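Local coordinates for MucR Phosphodiesterase (Pseudomonas aeruginosa, PDB 5M1T), which is an EAL-domain phosphodiesterase with a TIM-barrel-like fold that binds the ligand C2E next to two magnesium ions, at residues A[67-72]-A[268-273]; A[137-142]-A[174-179]; A[224-229]-A[252-257]. All coordinates share one frame; numbering follows the deposited sequence.

Contact 1 of 3, residues A[67-72]-A[268-273]. With C2E (9,9'-[(2R,3R,3aS,5S,7aR,9R,10R,10aS,12S,14aR)-3,5,10,12-tetrahydroxy-5,12-dioxidooctahydro-2H,7H-difuro[3,2-d:3',2'-j][1,3,7,9,2,8]tetraoxadiphosphacyclododecine-2,9-diyl]bis(2-amino-1,9-dihydro-6H-purin-6-one)), chain C.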
loop_
_atom_site.group_PDB
_atom_site.type_symbol
_atom_site.label_atom_id
_atom_site.label_comp_id
_atom_site.label_asym_id
_atom_site.label_seq_id
_atom_site.Cartn_x
_atom_site.Cartn_y
_atom_site.Cartn_z
ATOM N N LEU A 67 14.792 15.915 0.705
ATOM C CA LEU A 67 14.107 16.245 1.940
ATOM C C LEU A 67 13.149 17.454 1.736
ATOM O O LEU A 67 13.549 18.552 1.334
ATOM C CB LEU A 67 15.137 16.563 3.039
ATOM C CG LEU A 67 15.993 15.392 3.533
ATOM C CD1 LEU A 67 17.160 15.850 4.434
ATOM C CD2 LEU A 67 15.117 14.368 4.262
ATOM N N LEU A 68 11.876 17.234 2.029
ATOM C CA LEU A 68 10.859 18.204 1.739
ATOM C C LEU A 68 10.905 19.338 2.754
ATOM O O LEU A 68 11.119 19.110 3.955
ATOM C CB LEU A 68 9.493 17.525 1.750
ATOM C CG LEU A 68 8.251 18.334 1.320
ATOM C CD1 LEU A 68 8.351 18.730 -0.131
ATOM C CD2 LEU A 68 6.977 17.528 1.579
ATOM N N ARG A 69 10.728 20.563 2.263
ATOM C CA ARG A 69 10.584 21.735 3.115
ATOM C C ARG A 69 9.356 22.554 2.666
ATOM O O ARG A 69 8.919 22.482 1.503
ATOM C CB ARG A 69 11.828 22.578 3.031
ATOM C CG ARG A 69 13.099 21.850 3.472
ATOM C CD ARG A 69 13.274 21.944 4.982
ATOM N NE ARG A 69 14.426 21.181 5.484
ATOM C CZ ARG A 69 14.475 19.858 5.672
ATOM N NH1 ARG A 69 13.458 19.082 5.364
ATOM N NH2 ARG A 69 15.567 19.301 6.159
ATOM N N TRP A 70 8.791 23.324 3.579
ATOM C CA TRP A 70 7.656 24.170 3.224
ATOM C C TRP A 70 8.010 25.625 3.555
ATOM O O TRP A 70 8.151 25.992 4.722
ATOM C CB TRP A 70 6.407 23.650 3.951
ATOM C CG TRP A 70 5.117 24.392 3.715
ATOM C CD1 TRP A 70 4.872 25.363 2.804
ATOM C CD2 TRP A 70 3.887 24.167 4.408
ATOM N NE1 TRP A 70 3.559 25.770 2.888
ATOM C CE2 TRP A 70 2.934 25.041 3.866
ATOM C CE3 TRP A 70 3.503 23.295 5.433
ATOM C CZ2 TRP A 70 1.604 25.087 4.323
ATOM C CZ3 TRP A 70 2.173 23.326 5.877
ATOM C CH2 TRP A 70 1.246 24.223 5.323
ATOM N N GLU A 71 8.221 26.426 2.524
ATOM C CA GLU A 71 8.432 27.858 2.695
ATOM C C GLU A 71 7.094 28.520 2.926
ATOM O O GLU A 71 6.378 28.853 1.991
ATOM C CB GLU A 71 9.065 28.499 1.463
ATOM C CG GLU A 71 10.404 27.923 1.080
ATOM C CD GLU A 71 10.923 28.503 -0.227
ATOM O OE1 GLU A 71 10.088 28.918 -1.094
ATOM O OE2 GLU A 71 12.161 28.551 -0.366
ATOM N N HIS A 72 6.785 28.736 4.192
ATOM C CA HIS A 72 5.520 29.339 4.558
ATOM C C HIS A 72 5.605 30.879 4.673
ATOM O O HIS A 72 6.476 31.419 5.356
ATOM C CB HIS A 72 4.992 28.712 5.849
ATOM C CG HIS A 72 3.538 28.945 6.058
ATOM N ND1 HIS A 72 3.042 30.122 6.578
ATOM C CD2 HIS A 72 2.463 28.182 5.759
ATOM C CE1 HIS A 72 1.725 30.062 6.624
ATOM N NE2 HIS A 72 1.347 28.897 6.131
ATOM N N GLY A 268 27.521 18.135 5.570
ATOM C CA GLY A 268 26.753 19.021 4.716
ATOM C C GLY A 268 25.279 18.976 5.057
ATOM O O GLY A 268 24.676 17.915 5.051
ATOM N N ARG A 269 24.716 20.132 5.364
ATOM C CA ARG A 269 23.311 20.213 5.720
ATOM C C ARG A 269 22.443 20.108 4.457
ATOM O O ARG A 269 22.941 20.324 3.335
ATOM C CB ARG A 269 23.030 21.542 6.413
ATOM C CG ARG A 269 23.733 21.704 7.741
ATOM C CD ARG A 269 23.318 22.968 8.468
ATOM N NE ARG A 269 23.875 23.012 9.832
ATOM C CZ ARG A 269 23.169 23.144 10.959
ATOM N NH1 ARG A 269 21.844 23.273 10.949
ATOM N NH2 ARG A 269 23.794 23.158 12.118
ATOM N N PRO A 270 21.148 19.784 4.639
ATOM C CA PRO A 270 20.211 19.860 3.523
ATOM C C PRO A 270 20.226 21.259 2.959
ATOM O O PRO A 270 20.217 22.209 3.722
ATOM C CB PRO A 270 18.843 19.568 4.177
ATOM C CG PRO A 270 19.201 18.810 5.435
ATOM C CD PRO A 270 20.488 19.395 5.894
ATOM N N MET A 271 20.297 21.376 1.639
ATOM C CA MET A 271 20.219 22.670 0.996
ATOM C C MET A 271 19.561 22.544 -0.391
ATOM O O MET A 271 19.475 21.455 -0.943
ATOM C CB MET A 271 21.608 23.356 0.964
ATOM C CG MET A 271 22.736 22.566 0.317
ATOM S SD MET A 271 24.383 23.347 0.471
ATOM C CE MET A 271 25.107 22.186 1.665
ATOM N N PRO A 272 19.051 23.658 -0.935
ATOM C CA PRO A 272 18.516 23.637 -2.299
ATOM C C PRO A 272 19.588 23.276 -3.348
ATOM O O PRO A 272 20.794 23.539 -3.148
ATOM C CB PRO A 272 18.005 25.078 -2.527
ATOM C CG PRO A 272 17.995 25.702 -1.189
ATOM C CD PRO A 272 19.016 25.003 -0.354
ATOM N N ALA A 273 19.124 22.666 -4.443
ATOM C CA ALA A 273 19.994 22.110 -5.472
ATOM C C ALA A 273 21.026 23.129 -5.954
ATOM O O ALA A 273 22.197 22.806 -6.130
ATOM C CB ALA A 273 19.158 21.649 -6.638
HETATM P P1 C2E C . 14.631 10.881 7.575
HETATM O O2P C2E C . 14.284 10.046 6.373
HETATM O O1P C2E C . 15.310 10.136 8.705
HETATM O "O5'" C2E C . 15.564 12.071 7.066
HETATM C "C5'" C2E C . 16.704 12.462 7.799
HETATM C "C4'" C2E C . 16.376 13.577 8.765
HETATM O "O4'" C2E C . 17.522 13.793 9.610
HETATM C "C3'" C2E C . 16.111 14.898 8.061
HETATM O "O3'" C2E C . 15.166 15.643 8.828
HETATM C "C2'" C2E C . 17.445 15.610 8.104
HETATM O "O2'" C2E C . 17.329 17.032 8.039
HETATM C "C1'" C2E C . 17.929 15.156 9.474
HETATM N N9 C2E C . 19.379 15.231 9.649
HETATM C C8 C2E C . 20.322 14.884 8.759
HETATM N N7 C2E C . 21.551 15.083 9.283
HETATM C C5 C2E C . 21.390 15.548 10.529
HETATM C C6 C2E C . 22.275 15.958 11.625
HETATM O O6 C2E C . 23.517 15.887 11.487
HETATM N N1 C2E C . 21.695 16.390 12.757
HETATM C C2 C2E C . 20.353 16.463 12.905
HETATM N N2 C2E C . 19.827 16.913 14.067
HETATM N N3 C2E C . 19.488 16.093 11.943
HETATM C C4 C2E C . 19.953 15.647 10.761
HETATM P P11 C2E C . 13.914 16.356 8.114
HETATM O O21 C2E C . 14.396 16.993 6.821
HETATM O O11 C2E C . 13.368 17.395 9.033
HETATM O O5A C2E C . 12.851 15.208 7.780
HETATM C C5A C2E C . 12.308 14.444 8.860
HETATM C C4A C2E C . 11.590 13.229 8.313
HETATM O O4A C2E C . 10.556 13.617 7.415
HETATM C C3A C2E C . 12.478 12.354 7.467
HETATM O O3A C2E C . 13.301 11.502 8.243
HETATM C C2A C2E C . 11.485 11.595 6.627
HETATM O O2A C2E C . 10.909 10.515 7.348
HETATM C C1A C2E C . 10.405 12.622 6.396
HETATM N N91 C2E C . 10.534 13.212 5.033
HETATM C C81 C2E C . 11.318 14.231 4.621
HETATM N N71 C2E C . 11.118 14.489 3.301
HETATM C C51 C2E C . 10.191 13.614 2.872
HETATM C C61 C2E C . 9.516 13.314 1.598
HETATM O O61 C2E C . 9.795 13.964 0.567
HETATM N N11 C2E C . 8.611 12.320 1.584
HETATM C C21 C2E C . 8.321 11.602 2.692
HETATM N N21 C2E C . 7.408 10.618 2.620
HETATM N N31 C2E C . 8.898 11.815 3.894
HETATM C C41 C2E C . 9.823 12.784 4.014
#
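Leu-67 CD1 packs on the CG corner of the Pro-270 ring, 3.7 Å away, and the two side chains cross at a slant. Pro-270 CG also lies 3.7 Å from Arg-69 NH2. It comes to the guanidinium obliquely, in a van der Waals touch with no bond. This is the tight end, and C2E lies against it. Pro-270 CG reaches C2E O2' at 3.7 Å, and Leu-67 CD2 packs near C2E O5'. The side chain of Leu-67 is about 5 Å from a bound magnesium ion. Arg-69 turns its guanidinium edge to one phosphate oxygen. Arg-69 NH1 and NH2 both donate to C2E O21, each at 2.7 Å, and both bonds are clearly bent, since two N-H groups share one oxygen. The chain gets there by a bend at chi2 (-85°). Arg-69 NH1 also donates to Leu-68 O at 2.7 Å, from above the carbonyl plane, which should help to fix the rotation of the group. In the EAL barrel, strand 61-72 and the loop before helix 273-276 both line the ligand pocket. Leu-68 N also lines it and donates to C2E N71 at 3.1 Å, almost straight (177°). The loose side begins at Pro-270, which is partly exposed. Past it the loop diverges from the strand. Met-271 points away, and its backbone bonds to Tyr-50 of the neighbouring strand.

Contact 2 of 3, residues A[137-142]-A[174-179]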
loop_
_atom_site.group_PDB
_atom_site.type_symbol
_atom_site.label_atom_id
_atom_site.label_comp_id
_atom_site.label_asym_id
_atom_site.label_seq_id
_atom_site.Cartn_x
_atom_site.Cartn_y
_atom_site.Cartn_z
ATOM N N ASP A 137 3.717 1.959 -10.613
ATOM C CA ASP A 137 3.418 2.603 -11.866
ATOM C C ASP A 137 3.926 4.027 -11.824
ATOM O O ASP A 137 4.484 4.516 -12.803
ATOM C CB ASP A 137 1.906 2.575 -12.176
ATOM C CG ASP A 137 1.412 1.188 -12.499
ATOM O OD1 ASP A 137 2.237 0.251 -12.550
ATOM O OD2 ASP A 137 0.185 1.013 -12.682
ATOM N N SER A 138 3.758 4.683 -10.684
ATOM C CA SER A 138 4.183 6.087 -10.492
ATOM C C SER A 138 5.708 6.237 -10.538
ATOM O O SER A 138 6.238 7.239 -11.032
ATOM C CB SER A 138 3.630 6.576 -9.146
ATOM O OG SER A 138 4.151 7.831 -8.762
ATOM N N VAL A 139 6.426 5.240 -10.024
ATOM C CA VAL A 139 7.882 5.288 -10.084
ATOM C C VAL A 139 8.310 5.116 -11.518
ATOM O O VAL A 139 9.054 5.919 -12.040
ATOM C CB VAL A 139 8.532 4.239 -9.160
ATOM C CG1 VAL A 139 9.989 4.013 -9.502
ATOM C CG2 VAL A 139 8.364 4.689 -7.710
ATOM N N ARG A 140 7.797 4.080 -12.161
ATOM C CA ARG A 140 8.080 3.834 -13.584
ATOM C C ARG A 140 7.750 5.069 -14.434
ATOM O O ARG A 140 8.565 5.472 -15.246
ATOM C CB ARG A 140 7.336 2.592 -14.092
ATOM C CG ARG A 140 7.372 2.434 -15.610
ATOM C CD ARG A 140 6.854 1.094 -16.106
ATOM N NE ARG A 140 5.851 0.500 -15.214
ATOM C CZ ARG A 140 6.046 -0.585 -14.452
ATOM N NH1 ARG A 140 7.213 -1.239 -14.445
ATOM N NH2 ARG A 140 5.060 -1.033 -13.682
ATOM N N ASN A 141 6.579 5.680 -14.247
ATOM C CA ASN A 141 6.214 6.866 -15.037
ATOM C C ASN A 141 7.182 8.039 -14.808
ATOM O O ASN A 141 7.549 8.740 -15.763
ATOM C CB ASN A 141 4.793 7.366 -14.749
ATOM C CG ASN A 141 3.688 6.340 -15.081
ATOM O OD1 ASN A 141 3.915 5.297 -15.710
ATOM N ND2 ASN A 141 2.490 6.641 -14.636
ATOM N N ALA A 142 7.583 8.279 -13.553
ATOM C CA ALA A 142 8.483 9.414 -13.250
ATOM C C ALA A 142 9.875 9.264 -13.860
ATOM O O ALA A 142 10.476 10.243 -14.281
ATOM C CB ALA A 142 8.608 9.627 -11.753
ATOM N N GLU A 174 10.408 -6.288 -4.624
ATOM C CA GLU A 174 10.908 -7.091 -5.733
ATOM C C GLU A 174 10.596 -6.437 -7.089
ATOM O O GLU A 174 11.469 -6.356 -7.947
ATOM C CB GLU A 174 10.351 -8.532 -5.706
ATOM C CG GLU A 174 10.973 -9.477 -4.669
ATOM C CD GLU A 174 12.496 -9.646 -4.787
ATOM O OE1 GLU A 174 13.110 -9.102 -5.747
ATOM O OE2 GLU A 174 13.106 -10.318 -3.897
ATOM N N GLN A 175 9.371 -5.950 -7.276
ATOM C CA GLN A 175 9.044 -5.239 -8.507
ATOM C C GLN A 175 9.980 -4.045 -8.718
ATOM O O GLN A 175 10.599 -3.924 -9.765
ATOM C CB GLN A 175 7.611 -4.721 -8.498
ATOM C CG GLN A 175 6.543 -5.772 -8.691
ATOM C CD GLN A 175 5.168 -5.168 -8.545
ATOM O OE1 GLN A 175 4.599 -5.153 -7.458
ATOM N NE2 GLN A 175 4.653 -4.614 -9.626
ATOM N N LEU A 176 10.075 -3.177 -7.707
ATOM C CA LEU A 176 10.927 -2.001 -7.775
ATOM C C LEU A 176 12.391 -2.353 -8.075
ATOM O O LEU A 176 13.045 -1.687 -8.877
ATOM C CB LEU A 176 10.840 -1.224 -6.476
ATOM C CG LEU A 176 9.493 -0.584 -6.169
ATOM C CD1 LEU A 176 9.454 -0.053 -4.748
ATOM C CD2 LEU A 176 9.191 0.545 -7.128
ATOM N N SER A 177 12.889 -3.422 -7.468
ATOM C CA SER A 177 14.282 -3.848 -7.635
ATOM C C SER A 177 14.542 -4.442 -9.032
ATOM O O SER A 177 15.606 -4.271 -9.598
ATOM C CB SER A 177 14.627 -4.879 -6.560
ATOM O OG SER A 177 15.925 -5.324 -6.745
ATOM N N ALA A 178 13.555 -5.142 -9.575
ATOM C CA ALA A 178 13.638 -5.693 -10.930
ATOM C C ALA A 178 13.676 -4.569 -11.978
ATOM O O ALA A 178 14.260 -4.732 -13.034
ATOM C CB ALA A 178 12.464 -6.644 -11.198
ATOM N N MET A 179 13.033 -3.439 -11.682
ATOM C CA MET A 179 13.096 -2.249 -12.551
ATOM C C MET A 179 14.460 -1.584 -12.492
ATOM O O MET A 179 14.782 -0.758 -13.323
ATOM C CB MET A 179 12.092 -1.199 -12.108
ATOM C CG MET A 179 10.637 -1.569 -12.254
ATOM S SD MET A 179 9.646 -0.294 -11.450
ATOM C CE MET A 179 10.276 1.184 -12.237
#
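The backbones of 137-142 and 174-179 approach most closely at Arg-140 and Met-179, whose CA atoms are 8.0 Å apart. Val-139 and Leu-176 follow, with their CA atoms 8.2 Å apart. No hydrogen bond joins the two segments. Met-179 bridges the gap. Its chain bends at chi3 (53°), and this brings CE against helix 135-145. Met-179 CE rests 3.7 Å from Arg-140 CA and 3.9 Å from Val-139 CG1. The methionine crosses the arginine side chain at about a right angle. Helices 135-145 and 166-178 belong to the outer layer of the EAL barrel, with strand 153-158 between them in the chain. Leu-155 of that strand touches both Val-139 and Leu-176. Here the packing is buried, and Val-139 CG2 meets Leu-176 CD2 at 4.3 Å. The other edge is polar and exposed. Arg-140 NH1 comes to 4.0 Å from Met-179 SD, an oblique approach to the guanidinium. Arg-140 NH2 reaches back along its own helix to Asp-137 OD1 at 3.3 Å, a salt bridge whose hydrogen bond is weak; the oxygen lies in the guanidinium plane. Asp-137 OD2 has a second, long and weak ion pair with Arg-234 of the second subunit.

Contact 3 of 3, residues A[224-229]-A[252-257]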
loop_
_atom_site.group_PDB
_atom_site.type_symbol
_atom_site.label_atom_id
_atom_site.label_comp_id
_atom_site.label_asym_id
_atom_site.label_seq_id
_atom_site.Cartn_x
_atom_site.Cartn_y
_atom_site.Cartn_z
ATOM N N ALA A 224 27.146 -0.369 21.015
ATOM C CA ALA A 224 26.992 -1.767 20.694
ATOM C C ALA A 224 25.925 -1.941 19.612
ATOM O O ALA A 224 26.096 -2.721 18.658
ATOM C CB ALA A 224 26.665 -2.587 21.940
ATOM N N ILE A 225 24.843 -1.183 19.725
ATOM C CA ILE A 225 23.736 -1.302 18.780
ATOM C C ILE A 225 24.216 -0.875 17.400
ATOM O O ILE A 225 23.961 -1.571 16.402
ATOM C CB ILE A 225 22.530 -0.447 19.203
ATOM C CG1 ILE A 225 21.974 -0.943 20.535
ATOM C CG2 ILE A 225 21.458 -0.414 18.110
ATOM C CD1 ILE A 225 20.958 0.011 21.155
ATOM N N VAL A 226 24.932 0.246 17.347
ATOM C CA VAL A 226 25.462 0.717 16.067
ATOM C C VAL A 226 26.424 -0.318 15.472
ATOM O O VAL A 226 26.408 -0.594 14.267
ATOM C CB VAL A 226 26.146 2.086 16.217
ATOM C CG1 VAL A 226 26.956 2.466 14.977
ATOM C CG2 VAL A 226 25.075 3.135 16.479
ATOM N N SER A 227 27.258 -0.911 16.311
ATOM C CA SER A 227 28.188 -1.906 15.832
ATOM C C SER A 227 27.462 -3.105 15.279
ATOM O O SER A 227 27.868 -3.661 14.271
ATOM C CB SER A 227 29.115 -2.338 16.972
ATOM O OG SER A 227 29.874 -1.196 17.399
ATOM N N ALA A 228 26.383 -3.512 15.945
ATOM C CA ALA A 228 25.590 -4.638 15.486
ATOM C C ALA A 228 24.969 -4.346 14.100
ATOM O O ALA A 228 24.954 -5.219 13.237
ATOM C CB ALA A 228 24.518 -4.958 16.490
ATOM N N ILE A 229 24.463 -3.123 13.895
ATOM C CA ILE A 229 23.853 -2.763 12.596
ATOM C C ILE A 229 24.905 -2.866 11.470
ATOM O O ILE A 229 24.663 -3.455 10.410
ATOM C CB ILE A 229 23.222 -1.347 12.646
ATOM C CG1 ILE A 229 22.002 -1.370 13.574
ATOM C CG2 ILE A 229 22.781 -0.907 11.250
ATOM C CD1 ILE A 229 21.423 -0.036 13.958
ATOM N N GLU A 252 34.898 9.857 13.031
ATOM C CA GLU A 252 36.052 8.964 13.221
ATOM C C GLU A 252 35.612 7.592 13.694
ATOM O O GLU A 252 36.067 6.591 13.174
ATOM C CB GLU A 252 37.052 9.558 14.218
ATOM C CG GLU A 252 38.352 8.767 14.356
ATOM C CD GLU A 252 38.256 7.554 15.311
ATOM O OE1 GLU A 252 37.459 7.560 16.285
ATOM O OE2 GLU A 252 38.997 6.554 15.109
ATOM N N PHE A 253 34.724 7.548 14.672
ATOM C CA PHE A 253 34.292 6.282 15.223
ATOM C C PHE A 253 33.501 5.473 14.196
ATOM O O PHE A 253 33.701 4.276 13.993
ATOM C CB PHE A 253 33.463 6.544 16.503
ATOM C CG PHE A 253 32.653 5.391 16.928
ATOM C CD1 PHE A 253 33.245 4.310 17.527
ATOM C CD2 PHE A 253 31.294 5.360 16.675
ATOM C CE1 PHE A 253 32.485 3.212 17.905
ATOM C CE2 PHE A 253 30.529 4.270 17.053
ATOM C CZ PHE A 253 31.124 3.203 17.679
ATOM N N LEU A 254 32.605 6.149 13.504
ATOM C CA LEU A 254 31.775 5.451 12.516
ATOM C C LEU A 254 32.621 4.937 11.380
ATOM O O LEU A 254 32.353 3.883 10.821
ATOM C CB LEU A 254 30.681 6.389 12.014
ATOM C CG LEU A 254 29.663 6.691 13.110
ATOM C CD1 LEU A 254 28.839 7.913 12.760
ATOM C CD2 LEU A 254 28.761 5.494 13.383
ATOM N N THR A 255 33.656 5.702 11.030
ATOM C CA THR A 255 34.557 5.286 9.967
ATOM C C THR A 255 35.332 4.028 10.383
ATOM O O THR A 255 35.415 3.043 9.626
ATOM C CB THR A 255 35.472 6.454 9.546
ATOM O OG1 THR A 255 34.653 7.475 8.927
ATOM C CG2 THR A 255 36.556 6.002 8.534
ATOM N N ARG A 256 35.869 4.048 11.599
ATOM C CA ARG A 256 36.627 2.924 12.116
ATOM C C ARG A 256 35.783 1.661 12.207
ATOM O O ARG A 256 36.301 0.564 12.011
ATOM C CB ARG A 256 37.251 3.253 13.480
ATOM C CG ARG A 256 38.100 2.117 14.031
ATOM C CD ARG A 256 39.006 2.523 15.172
ATOM N NE ARG A 256 38.465 3.580 16.034
ATOM C CZ ARG A 256 37.701 3.399 17.111
ATOM N NH1 ARG A 256 37.285 2.192 17.488
ATOM N NH2 ARG A 256 37.303 4.463 17.797
ATOM N N LEU A 257 34.490 1.814 12.485
ATOM C CA LEU A 257 33.578 0.670 12.514
ATOM C C LEU A 257 33.409 0.042 11.148
ATOM O O LEU A 257 33.108 -1.127 11.022
ATOM C CB LEU A 257 32.185 1.087 12.986
ATOM C CG LEU A 257 31.912 1.301 14.466
ATOM C CD1 LEU A 257 30.398 1.242 14.655
ATOM C CD2 LEU A 257 32.627 0.268 15.318
#
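Leu-257 packs against Val-226 and Ser-227 where two helices of the outer layer of the EAL barrel come together. Helix 220-236 leads into strand 239-243, and helix 248-257 follows that strand. The local axes run in roughly the same direction, with a signed crossing angle of -39°. They come within 10.9 Å of each other, so side chains, not backbones, make the contact. Leu-257 can be followed outward. The bond from CA to CB points toward helix 220-236; CB itself touches nothing on 224-229. CG is anti to the carbonyl carbon (chi1 -79°). Leu-257 CG sits 3.8 Å above the ring plane of Phe-253, one turn earlier in the same helix, and is offset toward the ring's rim. The two methyls do the work across the gap. Leu-257 CD1 meets Val-226 CG1 at 3.7 Å and also touches Ser-227 OG. Leu-257 CD2 meets Ser-227 OG at 3.7 Å. The hydroxyl therefore lies against both methyl groups of the leucine, while its hydrogen bond is made to Ala-223 O in its own helix. Val-226 CG1 has a second partner, Leu-254 CD2, at 3.9 Å. Val-226 crosses both leucines at about a right angle. This inner side is buried. Val-226 also touches Ile-208 of strand 205-208 and Phe-212, and Leu-254 reaches Leu-262 of strand 261-263. The outer side is charged. Glu-252 and Arg-256 are exposed and pair within helix 248-257. Arg-256 NH2 adds a weak bond to Glu-252 OE1. The shorter bond runs from Arg-256 NE to Glu-252 OE2 at 3.2 Å, nearly straight (174°), and meets the oxygen on its syn side, slightly out of the carboxylate plane.

In the fold
Contact 1 belongs to the ligand pocket, while contacts 2 and 3 lie in the helical layer. Contact 1 is buried and joins a strand to a loop. Its few apolar touches sit beside an arginine and a backbone N-H that hydrogen-bond C2E. Hydrogen bonds join the segments in none of the three. Contacts 2 and 3 each join two helices. Both are partly buried, with apolar side chains inward and a salt bridge within one helix on the outer side. Their centres lie about 33 Å apart, on opposite sides of the chain's centre. Both are nested inside the loop closed by contact 1. No two contacts touch or share an element. Only contact 2 comes near the second subunit.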